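Local coordinates for protein endoglucanase EG-II (PDB 3QR3) that probably cleaves internal beta-1,4-glucosidic bonds of cellulose, acting as an endoglucanase through a TIM-barrel catalytic domain of glycosyl hydrolase family 5, at residues N9-D14 and R61-W66; K27-L32 and A295-S300; D43-M48 and D87-G92; C100-H105 and S140-G145; I215-K220 and I257-G262. All coordinates share one frame; numbering follows the deposited sequence. Where two conformers were deposited one is given.

Contact 1 (N9-D14 and R61-W66)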
# COMPACT_ATOMS: atom_id res chain seq x y z
N ASN A 9 -1.74 2.04 -6.82
CA ASN A 9 -0.40 1.52 -6.61
C ASN A 9 0.43 1.71 -7.88
O ASN A 9 0.00 1.30 -8.95
CB ASN A 9 -0.48 0.04 -6.30
CG ASN A 9 -0.85 -0.23 -4.86
OD1 ASN A 9 0.02 -0.41 -4.03
ND2 ASN A 9 -2.15 -0.24 -4.56
N ILE A 10 1.60 2.34 -7.73
CA ILE A 10 2.55 2.53 -8.83
C ILE A 10 3.67 1.53 -8.62
O ILE A 10 4.65 1.82 -7.95
CB ILE A 10 3.13 3.97 -8.81
CG1 ILE A 10 1.99 4.99 -8.72
CG2 ILE A 10 4.01 4.22 -10.04
CD1 ILE A 10 1.11 5.04 -9.98
N ALA A 11 3.50 0.34 -9.18
CA ALA A 11 4.36 -0.81 -8.86
C ALA A 11 5.62 -0.89 -9.73
O ALA A 11 5.72 -0.23 -10.76
CB ALA A 11 3.55 -2.11 -8.96
N GLY A 12 6.57 -1.72 -9.31
CA GLY A 12 7.79 -1.94 -10.08
C GLY A 12 9.03 -2.10 -9.22
O GLY A 12 9.87 -2.99 -9.47
N PHE A 13 9.18 -1.25 -8.20
CA PHE A 13 10.30 -1.41 -7.26
C PHE A 13 10.14 -2.73 -6.49
O PHE A 13 11.06 -3.18 -5.78
CB PHE A 13 10.41 -0.23 -6.29
CG PHE A 13 11.21 0.94 -6.83
CD1 PHE A 13 12.59 0.91 -6.85
CD2 PHE A 13 10.58 2.10 -7.25
CE1 PHE A 13 13.33 1.99 -7.31
CE2 PHE A 13 11.30 3.19 -7.72
CZ PHE A 13 12.69 3.13 -7.76
N ASP A 14 8.98 -3.36 -6.64
CA ASP A 14 8.70 -4.61 -5.95
C ASP A 14 8.71 -5.82 -6.88
O ASP A 14 8.48 -6.95 -6.44
CB ASP A 14 7.33 -4.54 -5.30
CG ASP A 14 6.24 -4.28 -6.30
OD1 ASP A 14 6.45 -3.42 -7.17
OD2 ASP A 14 5.19 -4.95 -6.24
N ARG A 61 0.53 4.64 -3.69
CA ARG A 61 1.27 3.69 -2.88
C ARG A 61 2.43 3.21 -3.73
O ARG A 61 2.26 2.89 -4.91
CB ARG A 61 0.36 2.52 -2.52
CG ARG A 61 0.97 1.48 -1.59
CD ARG A 61 -0.17 0.71 -0.96
NE ARG A 61 0.21 -0.39 -0.07
CZ ARG A 61 0.38 -1.64 -0.46
NH1 ARG A 61 0.27 -1.97 -1.75
NH2 ARG A 61 0.68 -2.57 0.44
N LEU A 62 3.62 3.17 -3.12
CA LEU A 62 4.85 2.88 -3.86
C LEU A 62 5.54 1.65 -3.28
O LEU A 62 6.42 1.77 -2.42
CB LEU A 62 5.79 4.09 -3.81
CG LEU A 62 5.21 5.47 -4.17
CD1 LEU A 62 6.30 6.54 -4.12
CD2 LEU A 62 4.56 5.45 -5.55
N PRO A 63 5.13 0.47 -3.76
CA PRO A 63 5.67 -0.80 -3.26
C PRO A 63 7.14 -0.92 -3.56
O PRO A 63 7.57 -0.59 -4.66
CB PRO A 63 4.91 -1.84 -4.09
CG PRO A 63 3.71 -1.16 -4.57
CD PRO A 63 4.11 0.26 -4.79
N VAL A 64 7.91 -1.39 -2.58
CA VAL A 64 9.34 -1.63 -2.80
C VAL A 64 9.82 -2.76 -1.92
O VAL A 64 9.34 -2.96 -0.80
CB VAL A 64 10.17 -0.36 -2.56
CG1 VAL A 64 9.92 0.18 -1.16
CG2 VAL A 64 11.68 -0.66 -2.77
N GLY A 65 10.77 -3.53 -2.44
CA GLY A 65 11.32 -4.64 -1.69
C GLY A 65 12.26 -4.17 -0.60
O GLY A 65 13.09 -3.28 -0.82
N TRP A 66 12.12 -4.76 0.58
CA TRP A 66 13.06 -4.53 1.68
C TRP A 66 14.50 -4.75 1.19
O TRP A 66 15.37 -3.91 1.41
CB TRP A 66 12.73 -5.51 2.80
CG TRP A 66 13.48 -5.36 4.08
CD1 TRP A 66 14.52 -4.52 4.36
CD2 TRP A 66 13.25 -6.13 5.27
NE1 TRP A 66 14.94 -4.70 5.66
CE2 TRP A 66 14.18 -5.69 6.23
CE3 TRP A 66 12.34 -7.14 5.60
CZ2 TRP A 66 14.23 -6.24 7.52
CZ3 TRP A 66 12.39 -7.68 6.87
CH2 TRP A 66 13.33 -7.23 7.82
O HOH W 1 7.14 0.72 -7.08
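Asn9 OD1 accepts a hydrogen bond from Arg61 NH1 at 2.8 Å, on a carbonyl lone pair and close to the guanidinium plane, although the amide and guanidinium planes stand 80° apart. Arg61 runs alongside Asn9, CG anti to its backbone N (chi1 -176°) and the chain extended to NE, so that CB, CG and CD also pass close to OD1. A backbone bond, Ile10 N to Arg61 O at 2.9 Å, fits the parallel pairing of Asn9 with Arg61. Farther along, a water donates to Ile10 O and Pro63 O and accepts from Phe13 N. Asp14 lies beside the proline ring, its CG 3.6 Å from Pro63 CB, while Asp14 OD1 takes Gly12 N at 2.7 Å. In the next shell Arg61 NH1 forms a salt bridge with Glu260, NH2 bonds Asn148, and Asn9 ND2 serves Gly292 O and Thr259 O, which fixes the amide's rotation. A leucine at Arg61 would take away the guanidinium and would probably leave the Asn9 amide and the Glu260 carboxylate less firmly held. Strands 5-11 and 59-64 are neighbours in the TIM barrel, flanked by strands 287-296 and 99-104, with Leu62 and Phe13 packed on helix 80-95.

Contact 2 (K27-L32 and A295-S300)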
# COMPACT_ATOMS: atom_id res chain seq x y z
N LYS A 27 15.80 -8.27 -10.22
CA LYS A 27 14.57 -8.31 -11.02
C LYS A 27 13.63 -7.11 -10.85
O LYS A 27 12.52 -7.12 -11.39
CB LYS A 27 13.82 -9.62 -10.78
CG LYS A 27 14.71 -10.84 -10.85
CD LYS A 27 14.11 -11.96 -11.67
CE LYS A 27 15.18 -12.99 -12.03
NZ LYS A 27 14.78 -13.84 -13.19
N VAL A 28 14.05 -6.08 -10.11
CA VAL A 28 13.19 -4.89 -10.00
C VAL A 28 13.02 -4.26 -11.38
O VAL A 28 13.90 -4.37 -12.23
CB VAL A 28 13.74 -3.83 -9.02
CG1 VAL A 28 13.80 -4.40 -7.60
CG2 VAL A 28 15.12 -3.35 -9.48
N TYR A 29 11.88 -3.63 -11.62
CA TYR A 29 11.63 -2.92 -12.87
C TYR A 29 10.92 -1.63 -12.48
O TYR A 29 9.71 -1.50 -12.66
CB TYR A 29 10.77 -3.77 -13.83
CG TYR A 29 10.63 -3.23 -15.25
CD1 TYR A 29 11.71 -2.65 -15.91
CD2 TYR A 29 9.42 -3.32 -15.94
CE1 TYR A 29 11.59 -2.16 -17.21
CE2 TYR A 29 9.29 -2.84 -17.24
CZ TYR A 29 10.38 -2.25 -17.87
OH TYR A 29 10.27 -1.78 -19.17
N PRO A 30 11.67 -0.68 -11.90
CA PRO A 30 11.05 0.50 -11.28
C PRO A 30 10.38 1.40 -12.31
O PRO A 30 10.87 1.52 -13.43
CB PRO A 30 12.24 1.21 -10.62
CG PRO A 30 13.31 0.11 -10.46
CD PRO A 30 13.13 -0.71 -11.71
N PRO A 31 9.24 2.00 -11.92
CA PRO A 31 8.49 2.92 -12.79
C PRO A 31 9.07 4.34 -12.79
O PRO A 31 8.35 5.31 -12.54
CB PRO A 31 7.08 2.91 -12.17
CG PRO A 31 7.33 2.66 -10.70
CD PRO A 31 8.61 1.85 -10.60
N LEU A 32 10.37 4.44 -13.03
CA LEU A 32 11.02 5.72 -13.26
C LEU A 32 11.57 5.69 -14.68
O LEU A 32 12.42 4.85 -15.01
CB LEU A 32 12.17 5.94 -12.28
CG LEU A 32 11.79 6.27 -10.85
CD1 LEU A 32 13.00 6.20 -9.94
CD2 LEU A 32 11.14 7.66 -10.78
N ALA A 295 -0.90 -0.01 -11.22
CA ALA A 295 -0.33 0.68 -12.38
C ALA A 295 1.19 0.70 -12.23
O ALA A 295 1.77 -0.22 -11.66
CB ALA A 295 -0.91 2.10 -12.51
N GLY A 296 1.84 1.75 -12.72
CA GLY A 296 3.29 1.81 -12.67
C GLY A 296 3.85 0.94 -13.79
O GLY A 296 3.53 1.17 -14.96
N SER A 297 4.65 -0.06 -13.43
CA SER A 297 5.35 -0.88 -14.42
C SER A 297 4.53 -2.04 -15.00
O SER A 297 4.99 -2.75 -15.88
CB SER A 297 6.68 -1.39 -13.85
OG SER A 297 7.59 -0.32 -13.65
N PHE A 298 3.30 -2.21 -14.52
CA PHE A 298 2.37 -3.14 -15.17
C PHE A 298 1.98 -2.57 -16.53
O PHE A 298 1.86 -1.35 -16.68
CB PHE A 298 1.12 -3.36 -14.33
CG PHE A 298 1.35 -4.17 -13.08
CD1 PHE A 298 1.68 -5.51 -13.16
CD2 PHE A 298 1.19 -3.59 -11.83
CE1 PHE A 298 1.88 -6.26 -12.01
CE2 PHE A 298 1.37 -4.33 -10.67
CZ PHE A 298 1.73 -5.66 -10.76
N ASP A 299 1.79 -3.43 -17.53
CA ASP A 299 1.37 -2.95 -18.84
C ASP A 299 -0.00 -3.50 -19.23
O ASP A 299 -0.71 -4.06 -18.40
CB ASP A 299 2.43 -3.21 -19.92
CG ASP A 299 2.62 -4.69 -20.21
OD1 ASP A 299 1.77 -5.51 -19.80
OD2 ASP A 299 3.62 -5.03 -20.89
N SER A 300 -0.37 -3.32 -20.49
CA SER A 300 -1.73 -3.61 -20.93
C SER A 300 -2.12 -5.08 -20.79
O SER A 300 -3.29 -5.43 -20.89
CB SER A 300 -1.91 -3.18 -22.40
OG SER A 300 -1.02 -3.90 -23.23
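The long loop that follows strand 5-11, on its way to helix 44-55, crosses the end of strand 287-296 here, so the contact lies at the seam where the TIM barrel closes. A serine hydroxyl makes the polar link. Ser297 OG, anti to its own carbonyl carbon (chi1 -67°), donates to Tyr29 O at 2.6 Å, a short bond that approaches in the carbonyl plane. Around this bond the packing is close. Pro31 offers the flank of its ring, with CB 3.6 Å from Ser297 OG and 4.0 Å from Gly296 CA. Tyr29, its CG anti to the backbone N, brings CD2 to 3.9 Å from Ser297 CB, so that ring and proline meet the same small side chain. The strand turns at Gly296 with phi at 79°, a value glycine adopts readily. An inverse gamma turn is centred on Pro31, with a weak bond from Leu32 N to Pro30 O, and this bend carries the loop past the strand end. An alanine at Ser297 would remove the hydroxyl and would probably loosen the loop at Tyr29 O. Ser297 also pairs through its backbone with Ala11 of strand 5-11, while Gln47 and Gly44 of helix 44-55 bond Gly296 N and Pro31 O.

Contact 3 (D43-M48 and D87-G92); sequences DGIGQM and DQLVQG
Ile45 and Leu89 run antiparallel past one another, each reaching from its own helix toward the other, with Ile45 CG1 4.2 Å from Leu89 CD1. The isoleucine, CG1 anti to its carbonyl carbon and chi2 near 180°, extends CD1 beyond the leucine until it lies 3.7 Å from Gln88 O and 4.1 Å from Gly92 CA. Met48, one turn further on, comes slantwise across Leu89. Its chain bends at chi3 (-71°), which turns CE toward the neighbouring helix and sets it 3.7 Å from Leu89 CD1, and the same methyl also approaches the backbone around Gly92. Leu89, CG anti to the backbone N, thus has one methyl serving both partners. Gly92 is the position that makes such closeness possible: a beta carbon there would fall 2.7 Å from Ile45 CD1, a clash. Helices 44-55 and 80-95 are the first two main helices of the barrel's outer layer, and here their segments run nearly parallel, 13° apart, at an axis separation of 9.8 Å. The two backbones come nearest at Ile45 and Gly92, and a beta carbon on Gly44 would lie 3.5 Å from Leu89 CD1. Asp43 N-caps its helix, OD1 accepting from Gly46 N at 3.0 Å from above the carboxylate plane. On helix 80-95 Asp87 OD1 receives Gln91 NE2 on its syn lone pair, and the same carboxylate oxygen bonds Tyr136 OH of helix 122-136. Toward the barrel, Leu89 packs on Leu62 and Met48 on Phe60, both of strand 59-64.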
# COMPACT_ATOMS: atom_id res chain seq x y z
N ASP A 43 6.85 5.00 -17.04
CA ASP A 43 6.84 6.40 -16.63
C ASP A 43 5.88 6.63 -15.46
O ASP A 43 4.81 7.21 -15.61
CB ASP A 43 6.45 7.28 -17.83
CG ASP A 43 6.58 8.77 -17.54
OD1 ASP A 43 7.08 9.13 -16.46
OD2 ASP A 43 6.18 9.58 -18.39
N GLY A 44 6.28 6.16 -14.28
CA GLY A 44 5.43 6.24 -13.10
C GLY A 44 5.08 7.67 -12.71
O GLY A 44 3.97 7.95 -12.27
N ILE A 45 6.03 8.58 -12.87
CA ILE A 45 5.81 9.95 -12.48
C ILE A 45 4.83 10.63 -13.43
O ILE A 45 3.95 11.36 -12.99
CB ILE A 45 7.12 10.73 -12.38
CG1 ILE A 45 7.97 10.15 -11.25
CG2 ILE A 45 6.83 12.21 -12.14
CD1 ILE A 45 9.22 10.94 -10.92
N GLY A 46 4.99 10.37 -14.72
CA GLY A 46 4.04 10.83 -15.71
C GLY A 46 2.66 10.26 -15.48
O GLY A 46 1.65 10.94 -15.68
N GLN A 47 2.59 8.99 -15.06
CA GLN A 47 1.30 8.39 -14.74
C GLN A 47 0.65 9.12 -13.57
O GLN A 47 -0.52 9.53 -13.64
CB GLN A 47 1.44 6.90 -14.39
CG GLN A 47 1.70 5.98 -15.56
CD GLN A 47 2.00 4.56 -15.11
OE1 GLN A 47 1.43 4.08 -14.12
NE2 GLN A 47 2.90 3.89 -15.81
N MET A 48 1.41 9.30 -12.50
CA MET A 48 0.88 9.99 -11.32
C MET A 48 0.34 11.39 -11.66
O MET A 48 -0.70 11.80 -11.17
CB MET A 48 1.93 10.08 -10.21
CG MET A 48 2.23 8.74 -9.53
SD MET A 48 3.25 8.91 -8.05
CE MET A 48 4.82 9.35 -8.78
N ASP A 87 13.68 7.38 -3.81
CA ASP A 87 13.25 8.72 -3.39
C ASP A 87 12.78 9.58 -4.56
O ASP A 87 11.95 10.48 -4.38
CB ASP A 87 14.34 9.45 -2.60
CG ASP A 87 13.82 10.76 -1.99
OD1 ASP A 87 12.77 10.72 -1.32
OD2 ASP A 87 14.45 11.82 -2.19
N GLN A 88 13.29 9.32 -5.76
CA GLN A 88 12.84 10.09 -6.92
C GLN A 88 11.35 9.84 -7.15
O GLN A 88 10.61 10.76 -7.50
CB GLN A 88 13.62 9.73 -8.20
CG GLN A 88 15.06 10.20 -8.21
CD GLN A 88 15.82 9.69 -9.43
OE1 GLN A 88 15.24 9.46 -10.49
NE2 GLN A 88 17.12 9.51 -9.28
N LEU A 89 10.92 8.60 -6.96
CA LEU A 89 9.51 8.27 -7.15
C LEU A 89 8.68 8.89 -6.01
O LEU A 89 7.60 9.45 -6.24
CB LEU A 89 9.33 6.75 -7.22
CG LEU A 89 7.92 6.24 -7.51
CD1 LEU A 89 7.45 6.74 -8.87
CD2 LEU A 89 7.89 4.72 -7.44
N VAL A 90 9.20 8.81 -4.80
CA VAL A 90 8.55 9.43 -3.64
C VAL A 90 8.35 10.94 -3.80
O VAL A 90 7.25 11.45 -3.59
CB VAL A 90 9.34 9.16 -2.34
CG1 VAL A 90 8.68 9.86 -1.14
CG2 VAL A 90 9.46 7.67 -2.08
N GLN A 91 9.41 11.65 -4.18
CA GLN A 91 9.30 13.09 -4.39
C GLN A 91 8.39 13.45 -5.55
O GLN A 91 7.69 14.46 -5.51
CB GLN A 91 10.69 13.73 -4.56
CG GLN A 91 11.61 13.56 -3.35
CD GLN A 91 10.94 13.97 -2.04
OE1 GLN A 91 10.20 14.95 -1.98
NE2 GLN A 91 11.21 13.21 -0.98
N GLY A 92 8.35 12.61 -6.58
CA GLY A 92 7.48 12.86 -7.71
C GLY A 92 6.03 12.83 -7.26
O GLY A 92 5.20 13.63 -7.67

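Contact 4 (C100-H105 and S140-G145); sequences CIVDIH and SRVWFG. With SO4 (sulfate ion), chain E.
Four backbone bonds hold the parallel strands together in their tight part. Cys100 N meets Arg141 O nearly along the C=O axis, whereas Trp143 N reaches Cys100 O, at 2.8 Å, from above the carbonyl plane. Val102 N bonds Trp143 O, and Val102 O accepts a bent bond from Gly145 N at 2.8 Å. A beta carbon on Gly145 would lie 2.7 Å from Val102 O and tight against Ile101 CG2. Ile101 CG1 lies over one face of the Trp143 indole, 4.1 Å from the centroid of the five-membered ring, while Trp143 NE1 is taken by Ser180. On the other face Val102 CG2 touches Val142 CG1, and Cys100 SG is bonded to Cys93 SG of helix 80-95. Just beyond, at the C-terminal ends, the pairing loosens: Ile104 N bonds Gly145 O weakly, and a water donates to Asp103 OD1 but only weakly to Gly145 O. At the opposite, N-terminal end Arg141, partly exposed, grips a sulfate, probably from crystallisation, its NE 2.8 Å from sulfate O4. Strands 99-104 and 142-145 are neighbouring staves of the TIM barrel, whose C-terminal rim, where this fold places its active sites, holds Asp103 and His105, ND1 donating to the syn lone pair of OD2.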
# COMPACT_ATOMS: atom_id res chain seq x y z
N CYS A 100 1.81 9.92 -0.07
CA CYS A 100 2.60 8.87 -0.70
C CYS A 100 2.93 7.76 0.28
O CYS A 100 3.65 7.97 1.26
CB CYS A 100 3.89 9.46 -1.28
SG CYS A 100 4.17 8.97 -3.00
N ILE A 101 2.40 6.57 0.01
CA ILE A 101 2.60 5.43 0.90
C ILE A 101 3.84 4.65 0.53
O ILE A 101 3.94 4.07 -0.57
CB ILE A 101 1.39 4.48 0.90
CG1 ILE A 101 0.10 5.24 1.23
CG2 ILE A 101 1.61 3.34 1.90
CD1 ILE A 101 -1.16 4.38 1.12
N VAL A 102 4.81 4.64 1.44
CA VAL A 102 6.00 3.83 1.29
C VAL A 102 5.63 2.43 1.78
O VAL A 102 5.30 2.25 2.94
CB VAL A 102 7.17 4.41 2.12
CG1 VAL A 102 8.38 3.44 2.16
CG2 VAL A 102 7.58 5.76 1.57
N ASP A 103 5.63 1.47 0.87
CA ASP A 103 5.14 0.12 1.18
C ASP A 103 6.25 -0.90 1.06
O ASP A 103 6.78 -1.13 -0.03
CB ASP A 103 3.97 -0.26 0.26
CG ASP A 103 3.84 -1.76 0.05
OD1 ASP A 103 3.85 -2.51 1.05
OD2 ASP A 103 3.71 -2.20 -1.12
N ILE A 104 6.62 -1.51 2.18
CA ILE A 104 7.63 -2.57 2.18
C ILE A 104 6.94 -3.87 1.79
O ILE A 104 6.15 -4.40 2.55
CB ILE A 104 8.32 -2.68 3.55
CG1 ILE A 104 8.95 -1.34 3.94
CG2 ILE A 104 9.41 -3.75 3.52
CD1 ILE A 104 10.04 -0.88 2.97
N HIS A 105 7.22 -4.37 0.59
CA HIS A 105 6.40 -5.42 -0.01
C HIS A 105 6.94 -6.81 0.36
O HIS A 105 7.37 -7.57 -0.51
CB HIS A 105 6.36 -5.23 -1.53
CG HIS A 105 5.05 -5.56 -2.16
ND1 HIS A 105 3.91 -4.79 -1.99
CD2 HIS A 105 4.69 -6.59 -2.97
CE1 HIS A 105 2.91 -5.33 -2.66
NE2 HIS A 105 3.36 -6.42 -3.27
N SER A 140 5.32 15.60 5.90
CA SER A 140 4.13 15.08 6.57
C SER A 140 3.19 14.28 5.66
O SER A 140 2.25 13.64 6.14
CB SER A 140 3.35 16.23 7.23
OG SER A 140 2.73 17.04 6.24
N ARG A 141 3.44 14.30 4.35
CA ARG A 141 2.55 13.58 3.44
C ARG A 141 3.10 12.21 3.03
O ARG A 141 2.51 11.51 2.19
CB ARG A 141 2.19 14.44 2.21
CG ARG A 141 1.15 15.52 2.51
CD ARG A 141 0.83 16.38 1.28
NE ARG A 141 1.90 17.32 0.97
CZ ARG A 141 2.68 17.25 -0.11
NH1 ARG A 141 2.50 16.28 -1.00
NH2 ARG A 141 3.62 18.16 -0.30
N VAL A 142 4.23 11.84 3.61
CA VAL A 142 4.72 10.47 3.48
C VAL A 142 3.95 9.61 4.49
O VAL A 142 3.80 9.97 5.65
CB VAL A 142 6.23 10.39 3.73
CG1 VAL A 142 6.69 8.94 3.85
CG2 VAL A 142 6.99 11.09 2.61
N TRP A 143 3.44 8.49 4.02
CA TRP A 143 2.60 7.61 4.83
C TRP A 143 3.41 6.33 5.01
O TRP A 143 3.89 5.78 4.02
CB TRP A 143 1.30 7.36 4.06
CG TRP A 143 0.30 6.48 4.74
CD1 TRP A 143 0.52 5.27 5.32
CD2 TRP A 143 -1.11 6.74 4.87
NE1 TRP A 143 -0.66 4.76 5.83
CE2 TRP A 143 -1.67 5.65 5.57
CE3 TRP A 143 -1.94 7.79 4.48
CZ2 TRP A 143 -3.03 5.58 5.88
CZ3 TRP A 143 -3.28 7.72 4.79
CH2 TRP A 143 -3.82 6.62 5.47
N PHE A 144 3.60 5.87 6.25
CA PHE A 144 4.48 4.72 6.50
C PHE A 144 3.72 3.38 6.44
O PHE A 144 3.01 3.01 7.38
CB PHE A 144 5.21 4.88 7.84
CG PHE A 144 6.12 6.08 7.91
CD1 PHE A 144 7.43 6.01 7.48
CD2 PHE A 144 5.65 7.30 8.40
CE1 PHE A 144 8.27 7.12 7.54
CE2 PHE A 144 6.48 8.40 8.46
CZ PHE A 144 7.79 8.32 8.02
N GLY A 145 3.87 2.68 5.32
CA GLY A 145 3.21 1.40 5.09
C GLY A 145 4.05 0.24 5.60
O GLY A 145 4.80 -0.41 4.84
S SO4 E . 3.61 19.86 3.16
O1 SO4 E . 3.53 20.29 1.76
O2 SO4 E . 5.00 19.59 3.53
O3 SO4 E . 3.10 20.90 4.04
O4 SO4 E . 2.84 18.63 3.32
O HOH W 2 2.98 -1.81 3.26

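Contact 5 (I215-K220 and I257-G262); sequences IFDVHK and ILTETG
Backbone bonds run in parallel fashion along most of the pair. Ile257 N meets Phe216 O at 2.8 Å, Val218 N meets Ile257 O, and Thr259 N meets Val218 O, each nearly along the C=O axis. Past Thr259, whose psi is near zero (-9°), the register slips by one residue, a bulge-like irregularity, so that Lys220 N takes Glu260 O, at 3.1 Å. Among the side-chain hydrogen bonds the Thr259 hydroxyl is central. Its OG1 lies in the crowded position between backbone N and carbonyl carbon and donates to the syn lone pair of Asp217 OD1 at 2.3 Å, very short. It also accepts a weak, bent bond from His219 NE2 at 2.8 Å, at the edge of the ring. The other ring nitrogen, ND1, bonds Glu149, and Asp217 OD2 meets Ser180. These strands join through helix 238-251 as a beta-alpha-beta crossover of the TIM barrel, and Glu260, late in strand 256-261, is consistent with the catalytic nucleophile that family 5 enzymes carry on that strand. A CH-pi contact sets this residue over the imidazole: Glu260 CB is 3.4 Å from the His219 ring centre and only 8° off its normal. The carboxylate continues over the ring, its plane turned 28° from the imidazole, with OE1 bonded to Tyr221 OH and Arg61 at OE2, partners that are likely to favour its ionised form. Among apolar contacts, Ile215 and Ile257 lie askew, their CG2 methyls 4.0 Å apart, and Val218 CG2 is 4.3 Å from Leu258 CD1, a methyl that also lies against the backbone at Lys220 N.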
# COMPACT_ATOMS: atom_id res chain seq x y z
N ILE A 215 -3.46 4.09 11.41
CA ILE A 215 -4.60 3.73 10.60
C ILE A 215 -4.54 2.25 10.26
O ILE A 215 -3.50 1.76 9.86
CB ILE A 215 -4.60 4.55 9.29
CG1 ILE A 215 -4.44 6.05 9.61
CG2 ILE A 215 -5.86 4.25 8.45
CD1 ILE A 215 -5.57 6.63 10.49
N PHE A 216 -5.66 1.54 10.43
CA PHE A 216 -5.67 0.13 10.07
C PHE A 216 -5.58 -0.01 8.55
O PHE A 216 -6.28 0.67 7.82
CB PHE A 216 -6.90 -0.58 10.64
CG PHE A 216 -6.94 -0.59 12.16
CD1 PHE A 216 -5.95 -1.24 12.90
CD2 PHE A 216 -7.97 0.03 12.84
CE1 PHE A 216 -5.98 -1.25 14.29
CE2 PHE A 216 -8.02 0.02 14.23
CZ PHE A 216 -7.02 -0.63 14.96
N ASP A 217 -4.71 -0.90 8.09
CA ASP A 217 -4.43 -1.02 6.65
C ASP A 217 -4.97 -2.37 6.18
O ASP A 217 -4.46 -3.41 6.57
CB ASP A 217 -2.91 -0.98 6.46
CG ASP A 217 -2.49 -0.80 5.01
OD1 ASP A 217 -3.19 -1.31 4.12
OD2 ASP A 217 -1.43 -0.15 4.78
N VAL A 218 -6.02 -2.36 5.35
CA VAL A 218 -6.56 -3.62 4.83
C VAL A 218 -6.49 -3.72 3.31
O VAL A 218 -6.35 -2.71 2.63
CB VAL A 218 -8.02 -3.86 5.28
CG1 VAL A 218 -8.09 -4.08 6.79
CG2 VAL A 218 -8.91 -2.71 4.84
N HIS A 219 -6.59 -4.95 2.80
CA HIS A 219 -6.65 -5.26 1.39
C HIS A 219 -7.92 -6.06 1.12
O HIS A 219 -8.40 -6.78 2.00
CB HIS A 219 -5.46 -6.14 0.99
CG HIS A 219 -4.15 -5.41 0.97
ND1 HIS A 219 -3.02 -5.93 0.38
CD2 HIS A 219 -3.80 -4.19 1.44
CE1 HIS A 219 -2.03 -5.07 0.50
NE2 HIS A 219 -2.48 -4.00 1.15
N LYS A 220 -8.46 -5.98 -0.09
CA LYS A 220 -9.58 -6.84 -0.45
C LYS A 220 -9.75 -6.89 -1.95
O LYS A 220 -9.83 -5.85 -2.61
CB LYS A 220 -10.88 -6.39 0.21
CG LYS A 220 -11.95 -7.48 0.31
CD LYS A 220 -11.45 -8.68 1.14
CE LYS A 220 -12.49 -9.80 1.20
NZ LYS A 220 -12.77 -10.41 -0.15
N ILE A 257 -7.72 2.22 5.95
CA ILE A 257 -7.53 2.53 4.55
C ILE A 257 -7.39 1.22 3.79
O ILE A 257 -6.76 0.28 4.27
CB ILE A 257 -6.28 3.40 4.31
CG1 ILE A 257 -6.12 3.71 2.82
CG2 ILE A 257 -5.03 2.70 4.87
CD1 ILE A 257 -5.33 4.96 2.54
N LEU A 258 -8.00 1.15 2.61
CA LEU A 258 -7.91 -0.01 1.74
C LEU A 258 -6.77 0.26 0.75
O LEU A 258 -6.96 0.99 -0.23
CB LEU A 258 -9.23 -0.18 0.98
CG LEU A 258 -9.39 -1.29 -0.05
CD1 LEU A 258 -9.23 -2.66 0.58
CD2 LEU A 258 -10.75 -1.18 -0.74
N THR A 259 -5.60 -0.31 1.02
CA THR A 259 -4.40 0.00 0.23
C THR A 259 -4.20 -0.89 -0.99
O THR A 259 -3.31 -0.63 -1.80
CB THR A 259 -3.13 -0.06 1.07
OG1 THR A 259 -3.10 -1.31 1.78
CG2 THR A 259 -3.10 1.09 2.06
N GLU A 260 -5.00 -1.94 -1.10
CA GLU A 260 -5.01 -2.73 -2.33
C GLU A 260 -6.41 -3.24 -2.64
O GLU A 260 -7.05 -3.88 -1.81
CB GLU A 260 -4.05 -3.93 -2.26
CG GLU A 260 -2.60 -3.59 -2.54
CD GLU A 260 -1.73 -4.83 -2.70
OE1 GLU A 260 -2.25 -5.89 -3.11
OE2 GLU A 260 -0.51 -4.73 -2.44
N THR A 261 -6.87 -2.93 -3.84
CA THR A 261 -8.11 -3.49 -4.34
C THR A 261 -8.06 -3.37 -5.85
O THR A 261 -7.33 -2.53 -6.37
CB THR A 261 -9.36 -2.80 -3.73
OG1 THR A 261 -10.53 -3.54 -4.08
CG2 THR A 261 -9.51 -1.36 -4.22
N GLY A 262 -8.80 -4.21 -6.56
CA GLY A 262 -8.74 -4.16 -8.01
C GLY A 262 -9.55 -5.25 -8.67
O GLY A 262 -10.12 -6.09 -7.98

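How the contacts relate
From the N terminus, contact 1 opens on strand 5-11, and contact 2 opens soon after, in the loop that follows. Contact 3 starts next, at helix 44-55, before contact 1 closes by bringing strand 59-64 back beside strand 5-11; contact 1 therefore crosses both contact 2 and contact 3. Contact 3 closes at helix 80-95. Contact 4 follows in series, adding strand 142-145 to strand 99-104, and contact 5 comes later still, pairing strands 214-219 and 256-261. Contact 2 closes last, at strand 287-296, with contacts 3, 4 and 5 all lying within its span. Contacts 1, 2, 4 and 5 all reach the parallel sheet of the barrel, and contact 3 packs two helices outside it.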